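Long-range contacts in putative cytosine/guanine deaminase (Unidentified, PDB 2PAJ), which hydrolytically deaminates 2-amino-4-hydroxypteridines such as isoxanthopterin to 2,4-dihydroxypteridines and ammonium, using a zinc-dependent amidohydrolase active site: residues A[17-22]-A[31-36]; A[65-70]-A[417-422]; A[172-177]-A[185-190]. One frame throughout, in Å; residues are numbered along the deposited sequence.

Contact 1: A[17-22]-A[31-36]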
loop_
_atom_site.group_PDB
_atom_site.type_symbol
_atom_site.label_atom_id
_atom_site.label_comp_id
_atom_site.label_asym_id
_atom_site.label_seq_id
_atom_site.Cartn_x
_atom_site.Cartn_y
_atom_site.Cartn_z
ATOM N N ALA A 17 21.678 -13.357 9.292
ATOM C CA ALA A 17 21.149 -12.894 8.009
ATOM C C ALA A 17 22.297 -12.624 7.029
ATOM O O ALA A 17 23.361 -12.131 7.421
ATOM C CB ALA A 17 20.330 -11.636 8.210
ATOM N N ALA A 18 22.079 -12.950 5.758
ATOM C CA ALA A 18 23.086 -12.741 4.731
ATOM C C ALA A 18 23.182 -11.259 4.382
ATOM O O ALA A 18 24.227 -10.781 3.951
ATOM C CB ALA A 18 22.735 -13.552 3.496
ATOM N N ALA A 19 22.083 -10.535 4.575
ATOM C CA ALA A 19 22.031 -9.107 4.283
ATOM C C ALA A 19 20.841 -8.438 4.972
ATOM O O ALA A 19 19.797 -9.064 5.180
ATOM C CB ALA A 19 21.951 -8.889 2.785
ATOM N N ILE A 20 21.009 -7.161 5.314
ATOM C CA ILE A 20 19.966 -6.386 5.981
ATOM C C ILE A 20 19.786 -4.986 5.391
ATOM O O ILE A 20 20.595 -4.095 5.637
ATOM C CB ILE A 20 20.274 -6.203 7.487
ATOM C CG1 ILE A 20 20.529 -7.557 8.157
ATOM C CG2 ILE A 20 19.100 -5.521 8.164
ATOM C CD1 ILE A 20 20.928 -7.468 9.628
ATOM N N MET A 21 18.727 -4.788 4.616
ATOM C CA MET A 21 18.458 -3.467 4.050
ATOM C C MET A 21 17.561 -2.696 5.037
ATOM O O MET A 21 16.534 -3.194 5.484
ATOM C CB MET A 21 17.789 -3.599 2.681
ATOM C CG MET A 21 18.589 -4.414 1.651
ATOM S SD MET A 21 20.350 -4.001 1.470
ATOM C CE MET A 21 20.283 -2.515 0.527
ATOM N N THR A 22 17.969 -1.478 5.374
ATOM C CA THR A 22 17.261 -0.657 6.343
ATOM C C THR A 22 16.088 0.159 5.847
ATOM O O THR A 22 15.238 0.570 6.635
ATOM C CB THR A 22 18.204 0.339 6.994
ATOM O OG1 THR A 22 19.452 -0.300 7.269
ATOM C CG2 THR A 22 17.603 0.842 8.313
ATOM N N PRO A 31 21.679 5.244 6.995
ATOM C CA PRO A 31 22.182 4.131 6.173
ATOM C C PRO A 31 21.089 3.245 5.555
ATOM O O PRO A 31 20.079 2.939 6.201
ATOM C CB PRO A 31 23.096 3.373 7.140
ATOM C CG PRO A 31 22.553 3.727 8.494
ATOM C CD PRO A 31 22.236 5.178 8.358
ATOM N N SER A 32 21.301 2.837 4.305
ATOM C CA SER A 32 20.324 2.018 3.588
ATOM C C SER A 32 20.543 0.533 3.798
ATOM O O SER A 32 19.638 -0.279 3.616
ATOM C CB SER A 32 20.358 2.330 2.085
ATOM O OG SER A 32 21.529 1.826 1.466
ATOM N N ARG A 33 21.765 0.180 4.159
ATOM C CA ARG A 33 22.113 -1.204 4.406
ATOM C C ARG A 33 22.934 -1.194 5.676
ATOM O O ARG A 33 23.828 -0.362 5.847
ATOM C CB ARG A 33 22.955 -1.756 3.263
ATOM C CG ARG A 33 23.246 -3.231 3.371
ATOM C CD ARG A 33 24.325 -3.616 2.391
ATOM N NE ARG A 33 24.462 -5.058 2.240
ATOM C CZ ARG A 33 24.363 -5.691 1.080
ATOM N NH1 ARG A 33 24.123 -5.010 -0.039
ATOM N NH2 ARG A 33 24.509 -7.005 1.040
ATOM N N VAL A 34 22.631 -2.100 6.585
ATOM C CA VAL A 34 23.392 -2.135 7.811
ATOM C C VAL A 34 24.154 -3.432 7.907
ATOM O O VAL A 34 23.601 -4.481 8.226
ATOM C CB VAL A 34 22.493 -1.988 9.047
ATOM C CG1 VAL A 34 21.440 -3.065 9.056
ATOM C CG2 VAL A 34 23.326 -2.078 10.303
ATOM N N PRO A 35 25.437 -3.401 7.549
ATOM C CA PRO A 35 26.095 -4.701 7.696
ATOM C C PRO A 35 26.080 -5.019 9.197
ATOM O O PRO A 35 26.750 -4.351 9.997
ATOM C CB PRO A 35 27.496 -4.445 7.110
ATOM C CG PRO A 35 27.175 -3.468 5.965
ATOM C CD PRO A 35 26.197 -2.506 6.647
ATOM N N GLY A 36 25.251 -5.999 9.549
ATOM C CA GLY A 36 25.076 -6.440 10.927
ATOM C C GLY A 36 24.487 -7.806 10.714
ATOM O O GLY A 36 24.069 -8.061 9.584
#
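The carbonyl oxygen I20 O is approached by two neighbouring residues of 31-36: V34 N donates a hydrogen bond of 3.0 Å to it, nearly straight at hydrogen (165°), and the R33 CA-H makes a further, softer contact. Two residues further along, on the other side of M21 and R33, T22 N donates to S32 O at 2.7 Å; here the donor stands above the carbonyl plane, while the CA-H of M21 also turns to the same oxygen. Together they clasp M21 and R33 as a single bridge, and so illustrate how an irregular loop can be fastened to a short strand without becoming one itself. The side chains separate into two groups. In the first, the side chains of I20 and V34 cross obliquely, with the CG2 branch of I20 3.5 Å from V34 CG1, while I20 CD1 reaches on to the carbonyl of G36. In the second, R33 has CG anti to its backbone N (chi1 -174°), which sets R33 CG 3.5 Å from M21 SD. The bend of M21 at chi2 (-48°) places that sulfur, which lies over one face of the guanidinium. A19 CB comes obliquely to the same flat group, 3.6 Å from R33 NH2. The charge itself is answered outside the two segments by D429, in a salt bridge to NH1. Strand 19-20 lies beside strand 67-73, to which A19 and M21 bond through I68, and M21 and S32 also touch helix 383-398, at I387 and A384.

Contact 2: A[65-70]-A[417-422]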
loop_
_atom_site.group_PDB
_atom_site.type_symbol
_atom_site.label_atom_id
_atom_site.label_comp_id
_atom_site.label_asym_id
_atom_site.label_seq_id
_atom_site.Cartn_x
_atom_site.Cartn_y
_atom_site.Cartn_z
ATOM N N ASP A 65 21.607 -17.479 5.169
ATOM C CA ASP A 65 21.539 -17.339 3.716
ATOM C C ASP A 65 20.351 -16.503 3.276
ATOM O O ASP A 65 20.113 -16.348 2.076
ATOM C CB ASP A 65 21.456 -18.707 3.026
ATOM C CG ASP A 65 22.669 -19.563 3.279
ATOM O OD1 ASP A 65 23.800 -19.042 3.195
ATOM O OD2 ASP A 65 22.482 -20.767 3.544
ATOM N N CYS A 66 19.603 -15.975 4.238
ATOM C CA CYS A 66 18.443 -15.164 3.914
ATOM C C CYS A 66 18.733 -13.683 3.968
ATOM O O CYS A 66 19.613 -13.224 4.687
ATOM C CB CYS A 66 17.280 -15.483 4.851
ATOM S SG CYS A 66 16.626 -17.131 4.657
ATOM N N VAL A 67 17.962 -12.943 3.185
ATOM C CA VAL A 67 18.081 -11.500 3.096
ATOM C C VAL A 67 16.900 -10.881 3.844
ATOM O O VAL A 67 15.764 -11.359 3.764
ATOM C CB VAL A 67 18.079 -11.050 1.607
ATOM C CG1 VAL A 67 18.220 -9.547 1.497
ATOM C CG2 VAL A 67 19.215 -11.729 0.867
ATOM N N ILE A 68 17.185 -9.820 4.585
ATOM C CA ILE A 68 16.163 -9.132 5.353
ATOM C C ILE A 68 15.910 -7.753 4.753
ATOM O O ILE A 68 16.841 -7.050 4.366
ATOM C CB ILE A 68 16.580 -9.018 6.849
ATOM C CG1 ILE A 68 16.593 -10.413 7.479
ATOM C CG2 ILE A 68 15.615 -8.125 7.606
ATOM C CD1 ILE A 68 17.013 -10.440 8.914
ATOM N N TYR A 69 14.631 -7.404 4.665
ATOM C CA TYR A 69 14.141 -6.141 4.115
ATOM C C TYR A 69 13.040 -5.681 5.069
ATOM O O TYR A 69 12.520 -6.475 5.860
ATOM C CB TYR A 69 13.438 -6.394 2.772
ATOM C CG TYR A 69 14.225 -6.323 1.469
ATOM C CD1 TYR A 69 15.502 -6.885 1.348
ATOM C CD2 TYR A 69 13.640 -5.755 0.324
ATOM C CE1 TYR A 69 16.173 -6.886 0.128
ATOM C CE2 TYR A 69 14.298 -5.753 -0.895
ATOM C CZ TYR A 69 15.563 -6.321 -0.989
ATOM O OH TYR A 69 16.200 -6.348 -2.206
ATOM N N PRO A 70 12.692 -4.390 5.043
ATOM C CA PRO A 70 11.608 -4.011 5.946
ATOM C C PRO A 70 10.371 -4.390 5.114
ATOM O O PRO A 70 10.425 -4.331 3.885
ATOM C CB PRO A 70 11.802 -2.506 6.110
ATOM C CG PRO A 70 12.453 -2.100 4.864
ATOM C CD PRO A 70 13.444 -3.205 4.610
ATOM N N TYR A 417 13.498 -13.093 3.340
ATOM C CA TYR A 417 13.380 -13.869 2.103
ATOM C C TYR A 417 14.420 -14.973 1.908
ATOM O O TYR A 417 15.613 -14.774 2.144
ATOM C CB TYR A 417 13.446 -12.945 0.884
ATOM C CG TYR A 417 12.473 -11.793 0.882
ATOM C CD1 TYR A 417 12.905 -10.493 1.177
ATOM C CD2 TYR A 417 11.130 -11.983 0.546
ATOM C CE1 TYR A 417 12.025 -9.415 1.132
ATOM C CE2 TYR A 417 10.244 -10.910 0.498
ATOM C CZ TYR A 417 10.698 -9.630 0.791
ATOM O OH TYR A 417 9.832 -8.562 0.740
ATOM N N ARG A 418 13.956 -16.142 1.483
ATOM C CA ARG A 418 14.861 -17.248 1.201
ATOM C C ARG A 418 15.009 -17.273 -0.325
ATOM O O ARG A 418 14.015 -17.373 -1.048
ATOM C CB ARG A 418 14.287 -18.574 1.717
ATOM C CG ARG A 418 15.197 -19.771 1.474
ATOM C CD ARG A 418 14.929 -20.873 2.474
ATOM N NE ARG A 418 15.501 -20.580 3.786
ATOM C CZ ARG A 418 14.985 -21.030 4.924
ATOM N NH1 ARG A 418 13.889 -21.782 4.897
ATOM N NH2 ARG A 418 15.561 -20.749 6.083
ATOM N N LEU A 419 16.244 -17.142 -0.813
ATOM C CA LEU A 419 16.500 -17.135 -2.253
ATOM C C LEU A 419 16.837 -18.537 -2.731
ATOM O O LEU A 419 17.887 -18.764 -3.321
ATOM C CB LEU A 419 17.662 -16.201 -2.576
ATOM C CG LEU A 419 17.632 -14.797 -1.978
ATOM C CD1 LEU A 419 18.893 -14.065 -2.378
ATOM C CD2 LEU A 419 16.405 -14.037 -2.457
ATOM N N ASP A 420 15.934 -19.472 -2.483
ATOM C CA ASP A 420 16.132 -20.864 -2.860
ATOM C C ASP A 420 15.746 -21.191 -4.310
ATOM O O ASP A 420 15.847 -22.342 -4.742
ATOM C CB ASP A 420 15.342 -21.730 -1.887
ATOM C CG ASP A 420 13.899 -21.284 -1.771
ATOM O OD1 ASP A 420 13.121 -21.505 -2.728
ATOM O OD2 ASP A 420 13.547 -20.697 -0.726
ATOM N N ASP A 421 15.297 -20.176 -5.043
ATOM C CA ASP A 421 14.911 -20.323 -6.444
ATOM C C ASP A 421 16.160 -20.063 -7.281
ATOM O O ASP A 421 16.935 -19.157 -6.975
ATOM C CB ASP A 421 13.848 -19.286 -6.816
ATOM C CG ASP A 421 13.287 -19.489 -8.221
ATOM O OD1 ASP A 421 12.267 -20.192 -8.357
ATOM O OD2 ASP A 421 13.867 -18.958 -9.188
ATOM N N PRO A 422 16.371 -20.854 -8.345
ATOM C CA PRO A 422 17.536 -20.690 -9.214
ATOM C C PRO A 422 17.799 -19.314 -9.815
ATOM O O PRO A 422 18.916 -19.039 -10.233
ATOM C CB PRO A 422 17.339 -21.771 -10.281
ATOM C CG PRO A 422 15.907 -22.174 -10.159
ATOM C CD PRO A 422 15.634 -22.074 -8.698
#
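V67 and Y417 form a hydrogen-bonded antiparallel pair, V67 N giving its hydrogen to Y417 O at 3.2 Å and Y417 N returning one to V67 O at 2.9 Å. Beside this reciprocal pair the two tyrosines make a T-shaped stack. Y417 presents its ring edge to the face of Y69, the centroids 5.5 Å apart and the planes at 90°. The touching atom is Y417 CE1, which lies 3.7 Å from Y69 CB and nearly as close to Y69 CG. Y417 CG is anti to its own carbonyl carbon (chi1 -53°), the torsion that starts the ring on its path to Y69. The hydroxyl of Y69 is bonded to A431 O. V67 also reaches past the pair, its CG2 4.0 Å from L419 CD1, L419 being the centre of an inverse gamma turn where strand 414-418 has ended. C66 CB lies against Y417 O, and C66 SG is 3.7 Å from R418 NE, oblique to the guanidinium. The case shows how residues 350 positions apart can meet as adjacent strands: strand 67-73, which leads toward the zinc ligands H76 and H78, here joins the late strand 414-418. Strand 442-448 flanks 414-418 in turn, strand 19-20 also pairs with 67-73, and helix 433-436 brings P434 against both tyrosines.

Contact 3: A[172-177]-A[185-190]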
loop_
_atom_site.group_PDB
_atom_site.type_symbol
_atom_site.label_atom_id
_atom_site.label_comp_id
_atom_site.label_asym_id
_atom_site.label_seq_id
_atom_site.Cartn_x
_atom_site.Cartn_y
_atom_site.Cartn_z
ATOM N N THR A 172 -19.648 12.966 -5.304
ATOM C CA THR A 172 -20.910 13.647 -5.062
ATOM C C THR A 172 -21.559 13.933 -6.408
ATOM O O THR A 172 -22.700 14.347 -6.473
ATOM C CB THR A 172 -20.711 14.953 -4.263
ATOM O OG1 THR A 172 -19.801 15.816 -4.952
ATOM C CG2 THR A 172 -20.178 14.638 -2.890
ATOM N N GLN A 173 -20.820 13.708 -7.486
ATOM C CA GLN A 173 -21.364 13.899 -8.823
ATOM C C GLN A 173 -21.001 12.803 -9.790
ATOM O O GLN A 173 -20.292 11.855 -9.435
ATOM C CB GLN A 173 -20.947 15.228 -9.431
ATOM C CG GLN A 173 -19.604 15.716 -9.038
ATOM C CD GLN A 173 -19.738 17.072 -8.444
ATOM O OE1 GLN A 173 -20.447 17.243 -7.448
ATOM N NE2 GLN A 173 -19.098 18.063 -9.059
ATOM N N THR A 174 -21.468 12.961 -11.029
ATOM C CA THR A 174 -21.232 11.962 -12.070
ATOM C C THR A 174 -21.790 12.357 -13.433
ATOM O O THR A 174 -21.145 12.151 -14.483
ATOM C CB THR A 174 -21.907 10.625 -11.712
ATOM O OG1 THR A 174 -21.873 9.768 -12.863
ATOM C CG2 THR A 174 -23.370 10.857 -11.264
ATOM N N ARG A 175 -23.011 12.889 -13.398
ATOM C CA ARG A 175 -23.744 13.286 -14.589
ATOM C C ARG A 175 -23.535 12.385 -15.804
ATOM O O ARG A 175 -23.063 12.795 -16.883
ATOM C CB ARG A 175 -23.500 14.759 -14.923
ATOM C CG ARG A 175 -24.749 15.625 -14.653
ATOM C CD ARG A 175 -25.111 15.678 -13.141
ATOM N NE ARG A 175 -26.433 15.139 -12.782
ATOM C CZ ARG A 175 -26.624 14.158 -11.889
ATOM N NH1 ARG A 175 -25.575 13.602 -11.274
ATOM N NH2 ARG A 175 -27.858 13.752 -11.578
ATOM N N GLN A 176 -23.845 11.121 -15.521
ATOM C CA GLN A 176 -23.899 10.012 -16.462
ATOM C C GLN A 176 -25.440 10.056 -16.360
ATOM O O GLN A 176 -26.176 9.266 -16.970
ATOM C CB GLN A 176 -23.387 8.704 -15.821
ATOM C CG GLN A 176 -21.867 8.475 -15.679
ATOM C CD GLN A 176 -21.546 7.209 -14.828
ATOM O OE1 GLN A 176 -21.520 7.265 -13.584
ATOM N NE2 GLN A 176 -21.317 6.069 -15.502
ATOM N N LEU A 177 -25.864 11.020 -15.530
ATOM C CA LEU A 177 -27.243 11.371 -15.177
ATOM C C LEU A 177 -27.707 10.674 -13.888
ATOM O O LEU A 177 -27.381 11.145 -12.785
ATOM C CB LEU A 177 -28.227 11.103 -16.339
ATOM C CG LEU A 177 -29.554 11.886 -16.242
ATOM C CD1 LEU A 177 -29.289 13.349 -15.803
ATOM C CD2 LEU A 177 -30.274 11.833 -17.592
ATOM N N LEU A 185 -24.040 2.550 -8.745
ATOM C CA LEU A 185 -23.210 3.627 -9.282
ATOM C C LEU A 185 -23.655 5.057 -8.999
ATOM O O LEU A 185 -23.074 5.998 -9.542
ATOM C CB LEU A 185 -23.038 3.459 -10.796
ATOM C CG LEU A 185 -22.302 2.214 -11.312
ATOM C CD1 LEU A 185 -21.015 2.051 -10.504
ATOM C CD2 LEU A 185 -23.188 0.959 -11.208
ATOM N N ARG A 186 -24.674 5.235 -8.160
ATOM C CA ARG A 186 -25.164 6.578 -7.837
ATOM C C ARG A 186 -24.327 7.267 -6.782
ATOM O O ARG A 186 -23.969 6.666 -5.762
ATOM C CB ARG A 186 -26.610 6.535 -7.347
ATOM C CG ARG A 186 -27.639 6.804 -8.426
ATOM C CD ARG A 186 -29.018 6.507 -7.908
ATOM N NE ARG A 186 -29.908 6.084 -8.981
ATOM C CZ ARG A 186 -30.992 5.347 -8.782
ATOM N NH1 ARG A 186 -31.306 4.958 -7.547
ATOM N NH2 ARG A 186 -31.756 5.000 -9.812
ATOM N N PRO A 187 -24.023 8.553 -7.000
ATOM C CA PRO A 187 -23.218 9.286 -6.026
ATOM C C PRO A 187 -23.871 9.417 -4.650
ATOM O O PRO A 187 -25.057 9.158 -4.471
ATOM C CB PRO A 187 -22.982 10.636 -6.712
ATOM C CG PRO A 187 -24.162 10.785 -7.616
ATOM C CD PRO A 187 -24.376 9.399 -8.155
ATOM N N GLU A 188 -23.065 9.792 -3.671
ATOM C CA GLU A 188 -23.553 9.989 -2.322
ATOM C C GLU A 188 -23.629 11.487 -2.115
ATOM O O GLU A 188 -22.820 12.239 -2.656
ATOM C CB GLU A 188 -22.584 9.410 -1.299
ATOM C CG GLU A 188 -22.535 7.920 -1.216
ATOM C CD GLU A 188 -21.522 7.482 -0.184
ATOM O OE1 GLU A 188 -20.324 7.810 -0.362
ATOM O OE2 GLU A 188 -21.915 6.820 0.805
ATOM N N THR A 189 -24.597 11.930 -1.334
ATOM C CA THR A 189 -24.704 13.350 -1.077
ATOM C C THR A 189 -23.507 13.723 -0.203
ATOM O O THR A 189 -23.053 12.917 0.601
ATOM C CB THR A 189 -26.023 13.671 -0.365
ATOM O OG1 THR A 189 -25.888 14.899 0.356
ATOM C CG2 THR A 189 -26.401 12.546 0.594
ATOM N N LEU A 190 -22.989 14.935 -0.380
ATOM C CA LEU A 190 -21.838 15.424 0.383
ATOM C C LEU A 190 -21.878 15.126 1.896
ATOM O O LEU A 190 -20.898 14.639 2.464
ATOM C CB LEU A 190 -21.689 16.929 0.132
ATOM C CG LEU A 190 -20.491 17.750 0.630
ATOM C CD1 LEU A 190 -20.566 17.933 2.127
ATOM C CD2 LEU A 190 -19.194 17.076 0.227
HETATM O O HOH W 1 -24.061 12.973 -4.723
#
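T172 holds OG1 between its backbone N and carbonyl carbon (chi1 57°), which leaves CG2 anti to the carbonyl carbon and directed at E188 and L190; T174 takes a different arrangement, with OG1 anti to the backbone N (chi1 169°) and CG2 turned to the ring of P187. That ring is the centre of the contact. The side chains of T174 and P187 cross at about a right angle, T174 CG2 3.6 Å from P187 CD and almost as near to P187 CG, while P187 CB rests against the carbonyl carbon, T172 C, also at 3.6 Å. The T172 methyl then carries the packing on to the start of helix 190-203, its CG2 3.8 Å from L190 CA, just past T189 at the N-cap. Between the two segments polar contact is indirect. The CA-H of T172 points to E188 O, with T172 CA 3.4 Å from E188 O and an angle of 160° at hydrogen. A water donates a 2.6 Å hydrogen bond to T172 O and a weak one to E188 O. T174 OG1 turns to its own segment, donating to a lone pair of Q176 OE1 at 2.6 Å. Other polar ends are taken by residues beyond the two segments: T172 OG1 bonds to E230, and E188 makes a salt bridge with R168. Two parts of the surface connection between strand 163-168 and helix 190-203 thus meet mainly by apolar packing, which implies that shape outweighs directional bonding: a CA-H...O contact and one water whose second bond is weak.

Contacts 1 and 2 belong to one neighbourhood, with strands 19-20 and 67-73 side by side: A18 N lies 2.7 Å from C66 O, and A17 CB packs on I68 CD1. Contact 2 is buried and ties regular strands distant in sequence, by reciprocal backbone bonds and an aromatic stack; contact 1, partly buried, fastens a loop to a strand edge. Contact 3 is a surface contact on the opposite side of the chain's centre, its centre about 50 Å from that of contact 1, yet nested in sequence inside the long loop closed by contact 2. Its packing of a proline and threonine methyls, with one weakly bridging water, contrasts with the backbone bonding of the other two.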